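Local coordinates for protein putative NAD(P)H nitroreductase MhqN (Bacillus subtilis, PDB 3BEM) that probably acts as an FMN-dependent NAD(P)H nitroreductase and may contribute to the degradation of aromatic compounds, at residues S129-E132 with Q137-R140; P51-L56 with I144-L149; D104-L109 with D121-D126. The protein carries 3 engineered substitutions. One frame throughout, in Å; residues are numbered along the deposited sequence.

Interaction 1 of 3, residues S129-E132 with Q137-R140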
ATOM      1  N   SER B 129      21.675   8.359   6.374  1.00 20.52           N
ATOM      2  CA  SER B 129      22.457   7.213   6.729  1.00 22.20           C
ATOM      3  C   SER B 129      21.626   5.939   6.900  1.00 20.76           C
ATOM      4  O   SER B 129      22.124   4.885   6.613  1.00 21.69           O
ATOM      5  CB  SER B 129      23.328   7.482   7.970  1.00 28.02           C
ATOM      6  OG  SER B 129      22.542   7.543   9.131  1.00 32.94           O
ATOM      7  N   PHE B 130      20.379   6.047   7.348  1.00 20.36           N
ATOM      8  CA  PHE B 130      19.490   4.880   7.396  1.00 19.95           C
ATOM      9  C   PHE B 130      19.431   4.190   6.012  1.00 19.24           C
ATOM     10  O   PHE B 130      19.601   2.980   5.901  1.00 19.98           O
ATOM     11  CB  PHE B 130      18.080   5.269   7.842  1.00 19.95           C
ATOM     12  CG  PHE B 130      17.223   4.101   8.222  1.00 20.65           C
ATOM     13  CD1 PHE B 130      16.453   3.450   7.280  1.00 22.68           C
ATOM     14  CD2 PHE B 130      17.184   3.649   9.532  1.00 27.70           C
ATOM     15  CE1 PHE B 130      15.650   2.382   7.611  1.00 27.46           C
ATOM     16  CE2 PHE B 130      16.387   2.573   9.879  1.00 25.96           C
ATOM     17  CZ  PHE B 130      15.632   1.923   8.909  1.00 31.40           C
ATOM     18  N   TYR B 131      19.226   4.965   4.956  1.00 16.85           N
ATOM     19  CA  TYR B 131      19.192   4.447   3.614  1.00 17.69           C
ATOM     20  C   TYR B 131      20.561   4.012   3.089  1.00 20.84           C
ATOM     21  O   TYR B 131      20.732   2.892   2.651  1.00 18.47           O
ATOM     22  CB  TYR B 131      18.572   5.461   2.636  1.00 18.31           C
ATOM     23  CG  TYR B 131      17.051   5.505   2.735  1.00 18.07           C
ATOM     24  CD1 TYR B 131      16.414   6.076   3.845  1.00 17.84           C
ATOM     25  CD2 TYR B 131      16.261   4.896   1.762  1.00 19.68           C
ATOM     26  CE1 TYR B 131      15.029   6.113   3.934  1.00 18.96           C
ATOM     27  CE2 TYR B 131      14.846   4.940   1.840  1.00 16.91           C
ATOM     28  CZ  TYR B 131      14.247   5.522   2.943  1.00 19.40           C
ATOM     29  OH  TYR B 131      12.873   5.496   3.028  1.00 19.64           O
ATOM     30  N   GLU B 132      21.535   4.894   3.170  1.00 20.91           N
ATOM     31  CA  GLU B 132      22.871   4.552   2.654  1.00 22.78           C
ATOM     32  C   GLU B 132      23.488   3.351   3.376  1.00 23.95           C
ATOM     33  O   GLU B 132      24.138   2.532   2.732  1.00 26.03           O
ATOM     34  CB  GLU B 132      23.822   5.754   2.728  1.00 21.75           C
ATOM     35  CG  GLU B 132      23.428   6.974   1.908  1.00 25.67           C
ATOM     36  CD  GLU B 132      23.759   6.878   0.416  1.00 39.41           C
ATOM     37  OE1 GLU B 132      23.849   5.740  -0.151  1.00 42.01           O
ATOM     38  OE2 GLU B 132      23.919   7.977  -0.189  1.00 38.60           O
ATOM     39  N   GLN B 137      19.440  -2.354  -2.546  1.00 21.99           N
ATOM     40  CA  GLN B 137      18.234  -3.176  -2.458  1.00 21.11           C
ATOM     41  C   GLN B 137      17.203  -2.487  -1.551  1.00 21.00           C
ATOM     42  O   GLN B 137      16.028  -2.429  -1.908  1.00 18.82           O
ATOM     43  CB  GLN B 137      18.509  -4.599  -1.963  1.00 21.83           C
ATOM     44  CG  GLN B 137      17.292  -5.483  -2.011  1.00 23.14           C
ATOM     45  CD  GLN B 137      17.546  -6.924  -1.575  1.00 29.15           C
ATOM     46  OE1 GLN B 137      17.376  -7.856  -2.371  1.00 41.47           O
ATOM     47  NE2 GLN B 137      17.935  -7.116  -0.300  1.00 30.41           N
ATOM     48  N   PHE B 138      17.646  -2.020  -0.384  1.00 18.95           N
ATOM     49  CA  PHE B 138      16.761  -1.344   0.554  1.00 19.25           C
ATOM     50  C   PHE B 138      16.112  -0.091  -0.081  1.00 17.73           C
ATOM     51  O   PHE B 138      14.921   0.141   0.087  1.00 16.35           O
ATOM     52  CB  PHE B 138      17.467  -0.978   1.854  1.00 17.98           C
ATOM     53  CG  PHE B 138      16.567  -0.264   2.830  1.00 19.00           C
ATOM     54  CD1 PHE B 138      15.563  -0.970   3.493  1.00 20.74           C
ATOM     55  CD2 PHE B 138      16.666   1.113   3.038  1.00 18.79           C
ATOM     56  CE1 PHE B 138      14.687  -0.316   4.359  1.00 25.01           C
ATOM     57  CE2 PHE B 138      15.791   1.756   3.908  1.00 22.69           C
ATOM     58  CZ  PHE B 138      14.797   1.016   4.554  1.00 20.39           C
ATOM     59  N   LYS B 139      16.890   0.723  -0.785  1.00 16.46           N
ATOM     60  CA  LYS B 139      16.397   1.901  -1.479  1.00 16.83           C
ATOM     61  C   LYS B 139      15.283   1.552  -2.442  1.00 16.77           C
ATOM     62  O   LYS B 139      14.291   2.260  -2.542  1.00 16.50           O
ATOM     63  CB  LYS B 139      17.524   2.601  -2.252  1.00 20.33           C
ATOM     64  CG  LYS B 139      18.587   3.276  -1.363  1.00 18.22           C
ATOM     65  CD  LYS B 139      19.719   3.784  -2.205  1.00 20.65           C
ATOM     66  CE  LYS B 139      20.870   4.233  -1.357  1.00 28.62           C
ATOM     67  NZ  LYS B 139      21.988   4.693  -2.257  1.00 29.93           N
ATOM     68  N   ARG B 140      15.449   0.432  -3.153  1.00 18.25           N
ATOM     69  CA  ARG B 140      14.428  -0.014  -4.090  1.00 16.69           C
ATOM     70  C   ARG B 140      13.213  -0.596  -3.360  1.00 16.92           C
ATOM     71  O   ARG B 140      12.072  -0.359  -3.789  1.00 17.88           O
ATOM     72  CB  ARG B 140      15.048  -1.035  -5.062  1.00 17.65           C
ATOM     73  CG  ARG B 140      14.101  -1.521  -6.113  1.00 23.11           C
ATOM     74  CD  ARG B 140      14.833  -2.274  -7.218  1.00 23.62           C
ATOM     75  NE  ARG B 140      13.821  -2.724  -8.137  1.00 21.59           N
ATOM     76  CZ  ARG B 140      13.165  -3.860  -8.019  1.00 23.93           C
ATOM     77  NH1 ARG B 140      13.482  -4.726  -7.078  1.00 21.44           N
ATOM     78  NH2 ARG B 140      12.179  -4.124  -8.872  1.00 23.01           N
TER

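Interaction 2 of 3, residues P51-L56 with I144-L149. With FMN (flavin mononucleotide), chain E.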
ATOM      1  N   PRO B  51       0.892   8.066   4.813  1.00 15.00           N
ATOM      2  CA  PRO B  51       2.185   7.995   5.502  1.00 14.48           C
ATOM      3  C   PRO B  51       3.290   7.573   4.527  1.00 14.12           C
ATOM      4  O   PRO B  51       3.047   6.865   3.542  1.00 16.12           O
ATOM      5  CB  PRO B  51       1.973   6.913   6.525  1.00 16.01           C
ATOM      6  CG  PRO B  51       1.024   6.003   5.823  1.00 14.52           C
ATOM      7  CD  PRO B  51       0.077   6.880   5.094  1.00 16.53           C
ATOM      8  N   SER B  52       4.516   8.029   4.831  1.00 14.11           N
ATOM      9  CA  SER B  52       5.697   7.566   4.091  1.00 14.24           C
ATOM     10  C   SER B  52       6.876   7.568   5.065  1.00 14.92           C
ATOM     11  O   SER B  52       6.924   8.355   5.989  1.00 15.54           O
ATOM     12  CB  SER B  52       6.019   8.450   2.874  1.00 14.55           C
ATOM     13  OG  SER B  52       6.489   9.755   3.209  1.00 15.51           O
ATOM     14  N   ALA B  53       7.804   6.632   4.844  1.00 16.16           N
ATOM     15  CA  ALA B  53       8.955   6.447   5.738  1.00 14.68           C
ATOM     16  C   ALA B  53       9.719   7.762   5.817  1.00 15.16           C
ATOM     17  O   ALA B  53      10.039   8.334   4.803  1.00 15.36           O
ATOM     18  CB  ALA B  53       9.858   5.376   5.195  1.00 16.94           C
ATOM     19  N   PHE B  54       9.951   8.242   7.045  1.00 15.86           N
ATOM     20  CA  PHE B  54      10.704   9.473   7.300  1.00 14.95           C
ATOM     21  C   PHE B  54      10.092  10.704   6.647  1.00 15.09           C
ATOM     22  O   PHE B  54      10.775  11.720   6.458  1.00 16.03           O
ATOM     23  CB  PHE B  54      12.182   9.312   6.838  1.00 18.14           C
ATOM     24  CG  PHE B  54      12.903   8.134   7.462  1.00 19.13           C
ATOM     25  CD1 PHE B  54      13.534   8.262   8.680  1.00 28.29           C
ATOM     26  CD2 PHE B  54      12.931   6.908   6.820  1.00 19.87           C
ATOM     27  CE1 PHE B  54      14.178   7.177   9.233  1.00 34.11           C
ATOM     28  CE2 PHE B  54      13.564   5.813   7.377  1.00 28.85           C
ATOM     29  CZ  PHE B  54      14.185   5.956   8.584  1.00 30.31           C
ATOM     30  N   ASN B  55       8.806  10.623   6.269  1.00 13.93           N
ATOM     31  CA  ASN B  55       8.120  11.680   5.526  1.00 16.10           C
ATOM     32  C   ASN B  55       8.842  12.057   4.237  1.00 15.45           C
ATOM     33  O   ASN B  55       8.811  13.201   3.833  1.00 14.46           O
ATOM     34  CB  ASN B  55       7.934  12.885   6.406  1.00 15.42           C
ATOM     35  CG  ASN B  55       6.982  13.904   5.835  1.00 18.34           C
ATOM     36  OD1 ASN B  55       5.988  13.553   5.192  1.00 18.45           O
ATOM     37  ND2 ASN B  55       7.294  15.217   6.065  1.00 18.98           N
ATOM     38  N   LEU B  56       9.559  11.094   3.640  1.00 14.34           N
ATOM     39  CA  LEU B  56      10.299  11.355   2.411  1.00 15.28           C
ATOM     40  C   LEU B  56       9.417  11.456   1.163  1.00 16.91           C
ATOM     41  O   LEU B  56       9.875  11.955   0.135  1.00 17.41           O
ATOM     42  CB  LEU B  56      11.395  10.317   2.211  1.00 14.86           C
ATOM     43  CG  LEU B  56      12.563  10.425   3.184  1.00 15.84           C
ATOM     44  CD1 LEU B  56      13.405   9.223   2.978  1.00 17.00           C
ATOM     45  CD2 LEU B  56      13.362  11.717   2.923  1.00 15.58           C
ATOM     46  N   ILE B 144       9.222   0.708  -3.643  1.00 15.15           N
ATOM     47  CA  ILE B 144       8.058  -0.154  -3.845  1.00 12.52           C
ATOM     48  C   ILE B 144       7.085  -0.038  -2.688  1.00 13.17           C
ATOM     49  O   ILE B 144       5.884   0.158  -2.882  1.00 14.49           O
ATOM     50  CB  ILE B 144       8.502  -1.601  -4.075  1.00 13.32           C
ATOM     51  CG1 ILE B 144       9.306  -1.714  -5.371  1.00 15.02           C
ATOM     52  CG2 ILE B 144       7.287  -2.543  -4.092  1.00 14.88           C
ATOM     53  CD1 ILE B 144       9.974  -3.107  -5.551  1.00 18.37           C
ATOM     54  N   ARG B 145       7.606  -0.083  -1.461  1.00 13.98           N
ATOM     55  CA  ARG B 145       6.762  -0.090  -0.256  1.00 13.18           C
ATOM     56  C   ARG B 145       5.979   1.209  -0.119  1.00 14.57           C
ATOM     57  O   ARG B 145       4.770   1.211   0.056  1.00 14.66           O
ATOM     58  CB  ARG B 145       7.606  -0.390   0.955  1.00 15.93           C
ATOM     59  CG  ARG B 145       6.908  -0.213   2.283  1.00 13.80           C
ATOM     60  CD  ARG B 145       7.643  -1.029   3.430  1.00 17.72           C
ATOM     61  NE  ARG B 145       9.082  -0.846   3.325  1.00 17.94           N
ATOM     62  CZ  ARG B 145       9.968  -1.819   3.181  1.00 16.84           C
ATOM     63  NH1 ARG B 145       9.620  -3.099   3.277  1.00 18.42           N
ATOM     64  NH2 ARG B 145      11.224  -1.502   2.994  1.00 18.03           N
ATOM     65  N   ASN B 146       6.671   2.319  -0.179  1.00 14.93           N
ATOM     66  CA  ASN B 146       6.030   3.595   0.050  1.00 14.30           C
ATOM     67  C   ASN B 146       5.068   3.941  -1.106  1.00 13.98           C
ATOM     68  O   ASN B 146       3.953   4.467  -0.878  1.00 15.94           O
ATOM     69  CB  ASN B 146       7.038   4.671   0.309  1.00 16.01           C
ATOM     70  CG  ASN B 146       7.682   4.530   1.657  1.00 17.08           C
ATOM     71  OD1 ASN B 146       7.070   4.846   2.674  1.00 16.37           O
ATOM     72  ND2 ASN B 146       8.907   3.957   1.678  1.00 15.77           N
ATOM     73  N   ALA B 147       5.457   3.648  -2.370  1.00 13.23           N
ATOM     74  CA  ALA B 147       4.574   3.922  -3.507  1.00 14.81           C
ATOM     75  C   ALA B 147       3.311   3.048  -3.423  1.00 15.72           C
ATOM     76  O   ALA B 147       2.232   3.431  -3.852  1.00 15.60           O
ATOM     77  CB  ALA B 147       5.248   3.724  -4.874  1.00 14.08           C
ATOM     78  N   SER B 148       3.424   1.845  -2.873  1.00 15.72           N
ATOM     79  CA  SER B 148       2.267   0.950  -2.796  1.00 15.95           C
ATOM     80  C   SER B 148       1.268   1.380  -1.719  1.00 16.03           C
ATOM     81  O   SER B 148       0.065   1.285  -1.917  1.00 15.77           O
ATOM     82  CB  SER B 148       2.746  -0.528  -2.615  1.00 16.61           C
ATOM     83  OG  SER B 148       3.480  -0.995  -3.744  1.00 16.23           O
ATOM     84  N   LEU B 149       1.764   1.843  -0.569  1.00 16.07           N
ATOM     85  CA  LEU B 149       0.916   2.498   0.430  1.00 13.24           C
ATOM     86  C   LEU B 149       0.133   3.649  -0.262  1.00 16.10           C
ATOM     87  O   LEU B 149      -1.063   3.807  -0.054  1.00 16.55           O
ATOM     88  CB  LEU B 149       1.755   3.070   1.543  1.00 14.53           C
ATOM     89  CG  LEU B 149       2.406   2.067   2.511  1.00 13.83           C
ATOM     90  CD1 LEU B 149       3.415   2.847   3.368  1.00 17.02           C
ATOM     91  CD2 LEU B 149       1.404   1.344   3.430  1.00 15.94           C
TER
HETATM   92  N1  FMN E 300       7.576   6.011  12.410  1.00 31.84           N
HETATM   93  C2  FMN E 300       8.361   5.686  13.499  1.00 33.57           C
HETATM   94  O2  FMN E 300       8.210   6.308  14.559  1.00 34.02           O
HETATM   95  N3  FMN E 300       9.317   4.685  13.405  1.00 34.54           N
HETATM   96  C4  FMN E 300       9.525   3.988  12.222  1.00 37.34           C
HETATM   97  O4  FMN E 300      10.262   2.980  12.273  1.00 27.69           O
HETATM   98  C4A FMN E 300       8.720   4.338  11.102  1.00 32.61           C
HETATM   99  N5  FMN E 300       8.878   3.690   9.878  1.00 30.81           N
HETATM  100  C5A FMN E 300       8.012   3.985   8.828  1.00 29.15           C
HETATM  101  C6  FMN E 300       8.105   3.277   7.619  1.00 26.70           C
HETATM  102  C7  FMN E 300       7.281   3.565   6.502  1.00 34.61           C
HETATM  103  C7M FMN E 300       6.982   2.451   5.518  1.00 24.69           C
HETATM  104  C8  FMN E 300       6.326   4.565   6.642  1.00 32.33           C
HETATM  105  C8M FMN E 300       5.079   4.477   5.821  1.00 23.55           C
HETATM  106  C9  FMN E 300       6.221   5.278   7.849  1.00 27.72           C
HETATM  107  C9A FMN E 300       7.045   5.016   8.958  1.00 24.25           C
HETATM  108  N10 FMN E 300       6.923   5.711  10.156  1.00 30.68           N
HETATM  109  C10 FMN E 300       7.733   5.344  11.223  1.00 32.41           C
HETATM  110  C1' FMN E 300       6.022   6.937  10.256  1.00 29.32           C
HETATM  111  C2' FMN E 300       6.448   8.116   9.333  1.00 30.77           C
HETATM  112  O2' FMN E 300       7.514   8.866   9.908  1.00 28.94           O
HETATM  113  C3' FMN E 300       5.221   9.022   9.095  1.00 32.75           C
HETATM  114  O3' FMN E 300       4.278   8.261   8.313  1.00 29.82           O
HETATM  115  C4' FMN E 300       5.539  10.409   8.489  1.00 27.95           C
HETATM  116  O4' FMN E 300       6.422  11.171   9.303  1.00 29.96           O
HETATM  117  C5' FMN E 300       4.307  11.327   8.328  1.00 31.50           C
HETATM  118  O5' FMN E 300       3.468  11.428   9.489  1.00 27.24           O
HETATM  119  P   FMN E 300       1.884  11.285   9.243  1.00 20.59           P
HETATM  120  O1P FMN E 300       1.155  11.367  10.494  1.00 22.08           O
HETATM  121  O2P FMN E 300       1.424  12.418   8.475  1.00 23.09           O
HETATM  122  O3P FMN E 300       1.773   9.954   8.631  1.00 23.10           O
HETATM  123  O   HOH W   1       3.918   6.636   0.854  1.00 19.27           O

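Interaction 3 of 3, residues D104-L109 with D121-D126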
ATOM      1  N   ASP B 104      15.919  19.084   2.117  1.00 20.06           N
ATOM      2  CA  ASP B 104      14.865  20.003   1.705  1.00 20.45           C
ATOM      3  C   ASP B 104      13.565  19.798   2.440  1.00 21.44           C
ATOM      4  O   ASP B 104      12.922  20.763   2.845  1.00 21.48           O
ATOM      5  CB  ASP B 104      14.599  19.884   0.201  1.00 22.00           C
ATOM      6  CG  ASP B 104      15.765  20.393  -0.653  1.00 36.58           C
ATOM      7  OD1 ASP B 104      16.358  21.464  -0.336  1.00 38.25           O
ATOM      8  OD2 ASP B 104      16.091  19.703  -1.651  1.00 50.27           O
ATOM      9  N   ILE B 105      13.149  18.540   2.611  1.00 18.99           N
ATOM     10  CA  ILE B 105      11.877  18.266   3.280  1.00 18.47           C
ATOM     11  C   ILE B 105      11.848  18.761   4.733  1.00 17.40           C
ATOM     12  O   ILE B 105      10.828  19.323   5.173  1.00 19.19           O
ATOM     13  CB  ILE B 105      11.524  16.777   3.173  1.00 16.81           C
ATOM     14  CG1 ILE B 105      11.269  16.444   1.698  1.00 18.09           C
ATOM     15  CG2 ILE B 105      10.309  16.436   4.112  1.00 17.14           C
ATOM     16  CD1 ILE B 105      10.982  14.963   1.407  1.00 17.84           C
ATOM     17  N   TYR B 106      12.966  18.634   5.441  1.00 18.34           N
ATOM     18  CA  TYR B 106      13.037  18.923   6.865  1.00 19.19           C
ATOM     19  C   TYR B 106      13.387  20.403   7.148  1.00 17.84           C
ATOM     20  O   TYR B 106      13.332  20.847   8.272  1.00 19.29           O
ATOM     21  CB  TYR B 106      14.053  18.047   7.586  1.00 18.53           C
ATOM     22  CG  TYR B 106      13.832  16.560   7.456  1.00 15.29           C
ATOM     23  CD1 TYR B 106      12.573  16.046   7.110  1.00 19.37           C
ATOM     24  CD2 TYR B 106      14.848  15.670   7.715  1.00 17.74           C
ATOM     25  CE1 TYR B 106      12.379  14.668   6.957  1.00 16.99           C
ATOM     26  CE2 TYR B 106      14.672  14.345   7.571  1.00 15.19           C
ATOM     27  CZ  TYR B 106      13.428  13.832   7.199  1.00 15.73           C
ATOM     28  OH  TYR B 106      13.281  12.453   7.081  1.00 18.58           O
ATOM     29  N   GLU B 107      13.697  21.151   6.113  1.00 18.21           N
ATOM     30  CA  GLU B 107      14.228  22.512   6.286  1.00 19.30           C
ATOM     31  C   GLU B 107      13.248  23.452   6.980  1.00 19.36           C
ATOM     32  O   GLU B 107      13.650  24.284   7.784  1.00 20.11           O
ATOM     33  CB  GLU B 107      14.643  23.068   4.944  1.00 22.59           C
ATOM     34  CG  GLU B 107      15.643  24.180   5.094  1.00 25.12           C
ATOM     35  CD  GLU B 107      16.431  24.476   3.829  1.00 36.08           C
ATOM     36  OE1 GLU B 107      16.108  23.921   2.761  1.00 33.29           O
ATOM     37  OE2 GLU B 107      17.390  25.286   3.924  1.00 34.18           O
ATOM     38  N   GLY B 108      11.950  23.327   6.706  1.00 19.23           N
ATOM     39  CA  GLY B 108      10.978  24.215   7.373  1.00 22.95           C
ATOM     40  C   GLY B 108      10.972  24.098   8.898  1.00 19.28           C
ATOM     41  O   GLY B 108      10.659  25.056   9.602  1.00 21.85           O
ATOM     42  N   LEU B 109      11.294  22.912   9.405  1.00 21.26           N
ATOM     43  CA  LEU B 109      11.478  22.690  10.857  1.00 20.73           C
ATOM     44  C   LEU B 109      12.559  23.630  11.417  1.00 22.94           C
ATOM     45  O   LEU B 109      12.406  24.146  12.496  1.00 22.51           O
ATOM     46  CB  LEU B 109      11.859  21.255  11.159  1.00 22.09           C
ATOM     47  CG  LEU B 109      10.727  20.266  10.792  1.00 24.57           C
ATOM     48  CD1 LEU B 109      11.292  18.884  10.864  1.00 27.49           C
ATOM     49  CD2 LEU B 109       9.569  20.448  11.728  1.00 27.29           C
ATOM     50  N   ASP B 121      20.588  19.219  11.179  1.00 19.73           N
ATOM     51  CA  ASP B 121      21.650  18.456  10.519  1.00 21.66           C
ATOM     52  C   ASP B 121      21.670  17.000  10.948  1.00 24.42           C
ATOM     53  O   ASP B 121      21.903  16.109  10.115  1.00 25.12           O
ATOM     54  CB  ASP B 121      23.028  19.078  10.785  1.00 22.03           C
ATOM     55  CG  ASP B 121      23.223  20.390  10.051  1.00 26.99           C
ATOM     56  OD1 ASP B 121      22.448  20.702   9.129  1.00 31.92           O
ATOM     57  OD2 ASP B 121      24.171  21.128  10.398  1.00 33.91           O
ATOM     58  N   HIS B 122      21.416  16.760  12.240  1.00 24.41           N
ATOM     59  CA  HIS B 122      21.399  15.417  12.798  1.00 27.74           C
ATOM     60  C   HIS B 122      20.238  14.606  12.192  1.00 25.38           C
ATOM     61  O   HIS B 122      20.394  13.425  11.837  1.00 25.56           O
ATOM     62  CB  HIS B 122      21.234  15.476  14.321  1.00 30.21           C
ATOM     63  CG  HIS B 122      21.156  14.128  14.960  1.00 36.18           C
ATOM     64  ND1 HIS B 122      22.266  13.327  15.130  1.00 45.32           N
ATOM     65  CD2 HIS B 122      20.102  13.424  15.441  1.00 43.15           C
ATOM     66  CE1 HIS B 122      21.901  12.193  15.698  1.00 42.13           C
ATOM     67  NE2 HIS B 122      20.591  12.217  15.880  1.00 43.88           N
HETATM   68  N   MSE B 123      19.081  15.252  12.103  1.00 21.80           N
HETATM   69  CA  MSE B 123      17.888  14.567  11.575  1.00 25.43           C
HETATM   70  C   MSE B 123      18.081  14.162  10.111  1.00 24.87           C
HETATM   71  O   MSE B 123      17.720  13.042   9.716  1.00 24.31           O
HETATM   72  CB  MSE B 123      16.672  15.428  11.715  1.00 23.23           C
HETATM   73  CG  MSE B 123      15.430  14.796  11.159  1.00 26.29           C
HETATM   74 SE   MSE B 123      13.902  15.996  11.228  0.75 31.93          SE
HETATM   75  CE  MSE B 123      13.701  16.021  13.197  1.00 48.78           C
ATOM     76  N   VAL B 124      18.590  15.081   9.305  1.00 23.91           N
ATOM     77  CA  VAL B 124      18.920  14.792   7.900  1.00 22.30           C
ATOM     78  C   VAL B 124      19.933  13.637   7.846  1.00 21.64           C
ATOM     79  O   VAL B 124      19.744  12.623   7.142  1.00 21.60           O
ATOM     80  CB  VAL B 124      19.466  16.048   7.194  1.00 18.93           C
ATOM     81  CG1 VAL B 124      19.958  15.716   5.808  1.00 21.59           C
ATOM     82  CG2 VAL B 124      18.463  17.218   7.184  1.00 18.26           C
ATOM     83  N   GLN B 125      20.986  13.731   8.667  1.00 23.13           N
ATOM     84  CA  GLN B 125      21.996  12.662   8.713  1.00 24.66           C
ATOM     85  C   GLN B 125      21.462  11.294   9.129  1.00 23.64           C
ATOM     86  O   GLN B 125      21.845  10.295   8.515  1.00 23.32           O
ATOM     87  CB  GLN B 125      23.210  13.077   9.599  1.00 24.81           C
ATOM     88  CG  GLN B 125      24.081  14.108   8.894  1.00 27.76           C
ATOM     89  CD  GLN B 125      25.249  14.647   9.756  1.00 34.56           C
ATOM     90  OE1 GLN B 125      25.234  14.546  11.001  1.00 49.92           O
ATOM     91  NE2 GLN B 125      26.266  15.222   9.081  1.00 39.02           N
ATOM     92  N   ASP B 126      20.560  11.234  10.115  1.00 25.26           N
ATOM     93  CA  ASP B 126      19.890   9.991  10.512  1.00 27.90           C
ATOM     94  C   ASP B 126      19.155   9.360   9.316  1.00 25.35           C
ATOM     95  O   ASP B 126      19.316   8.164   9.049  1.00 25.70           O
ATOM     96  CB  ASP B 126      18.866  10.227  11.640  1.00 28.86           C
ATOM     97  CG  ASP B 126      19.498  10.266  13.062  1.00 41.98           C
ATOM     98  OD1 ASP B 126      20.704   9.961  13.233  1.00 44.07           O
ATOM     99  OD2 ASP B 126      18.747  10.602  14.019  1.00 45.94           O
TER

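Interaction 1 of 3, residues S129-E132 with Q137-R140
F130 meets F138 through the rim of its ring: with CG anti to the backbone N (chi1 -166°), F130 brings CE1 to 3.5 Å from CZ of F138. The two planes stand at 64° to each other with their centroids 5.6 Å apart, an oblique pairing. F138 CE2 is close as well, reaching both CD1 and CE1 of F130.

Y131, one residue further on, offers a face instead. The edge of F138 points at it in an edge-to-face pair with centroids 5.2 Å apart, and F138 CE2 hangs 3.8 Å above the Y131 plane, displaced toward the rim. F138 is thus shared by two rings, and the three make an aromatic cluster. This is how the opening turn of helix 136-161 is packed back against the last turns of helix 117-134, the two forming a helical hairpin with a very short connection. At the Y131 edge, CD2 lies 4.2 Å from CG of K139, while the hydroxyl bonds to H58.

E132 turns the contact from apolar to charged. Its chain bends at chi2, so that OE1 comes to 3.0 Å from NZ of K139 in a hydrogen-bonded salt bridge; the ammonium arrives from above the carboxylate plane, 48° out of it. K139 NZ also forms a salt bridge with E136 and a hydrogen bond with Y99 OH.

Interaction 2 of 3, residues P51-L56 with I144-L149
A53 and N146 are joined by the one direct hydrogen bond between loop and helix: the A53 backbone N donates to OD1 of N146 over 2.9 Å. The N-H is nearly straight on its target (165°), yet it comes from above the plane of the amide, 37° out of it. CA of S52 packs against the same oxygen at 3.4 Å. The other end of the amide, ND2, bonds to the E142 carbonyl one turn back in the helix, so both ends of the N146 head are held and its rotation is fixed.

A water makes the second polar link. It donates to O of P51 and to O of N146, each at 2.8 Å, bridging the backbone at P51 to that of the helix.

Van der Waals contacts between the segments are few, and more of the packing is on the flavin. L149 CD1 lies 4.0 Å from O of P51 and, closer still, 3.4 Å from the C8M methyl of FMN. A53 CB rests 3.4 Å from C7 of the ring system, and CB of P51 is near the ribityl O3'.

Loop 51-56 and helix 136-161 together cradle the dimethylbenzene end of the isoalloxazine. R23, S25, K82, I169, R205 and R208 of the second subunit supply hydrogen bonds to the cofactor, the cofactor site at the dimer interface characteristic of the nitroreductase family.

Interaction 3 of 3, residues D104-L109 with D121-D126
Y106 lays one face of its ring under selenomethionine M123, a Met-aromatic contact set between two helices of a helical hairpin. Helices 102-111 and 117-134 run close to antiparallel here: the short segments make an angle of 154° and their axes approach to 10.0 Å, a separation that the tyrosine ring and the long chain of M123 span together.

The Y106 side chain records the contact atom by atom. CB marks its margin, with SE of M123 4.2 Å away. At CG the selenium has closed to 3.8 Å. CD2 also meets SE of M123, and lies 3.6 Å from CG of M123 and 4.0 Å from CG2 of V124, whose methyl approaches the ring obliquely. CE2 continues along the M123 chain, near its CG and 3.9 Å from its backbone O. The tip then leaves the pair of segments: OH is hydrogen-bonded to O of F54 in the flavin-binding loop and to OG1 of T127, one turn beyond M123. The ring is therefore held by packing over one face and by polar bonds at its far end.

M123 starts with CG anti to the backbone N, runs straight to SE and bends only at chi3. This extended reach carries SE out over the ring, 4.0 Å from its centroid and 25° off the normal, displaced toward the rim. L109, from the turn after Y106, meets the selenium as well, with CD1 3.9 Å from SE.

Overall arrangement
Helix 117-134 serves interactions 1 and 3, while helix 136-161 serves 1 and 2, so the three contacts tie a run of successive helices to the flavin loop. Interaction 2 lies deepest, its centre about 10 Å from that of the chain, and relies on a hydrogen bond, a water and the cofactor. Interaction 1 is also largely buried but its centre sits farther out, about 20 Å from the chain's, pairing an aromatic core with a salt bridge to the exposed E132. Interaction 3, centred about 25 Å from the same point, is only partly buried and wholly apolar across its segments. Loop 51-56 joins them: F54 packs on F130 and Y131, and the loop also meets helix 102-111, where I105 packs on N55 and L56.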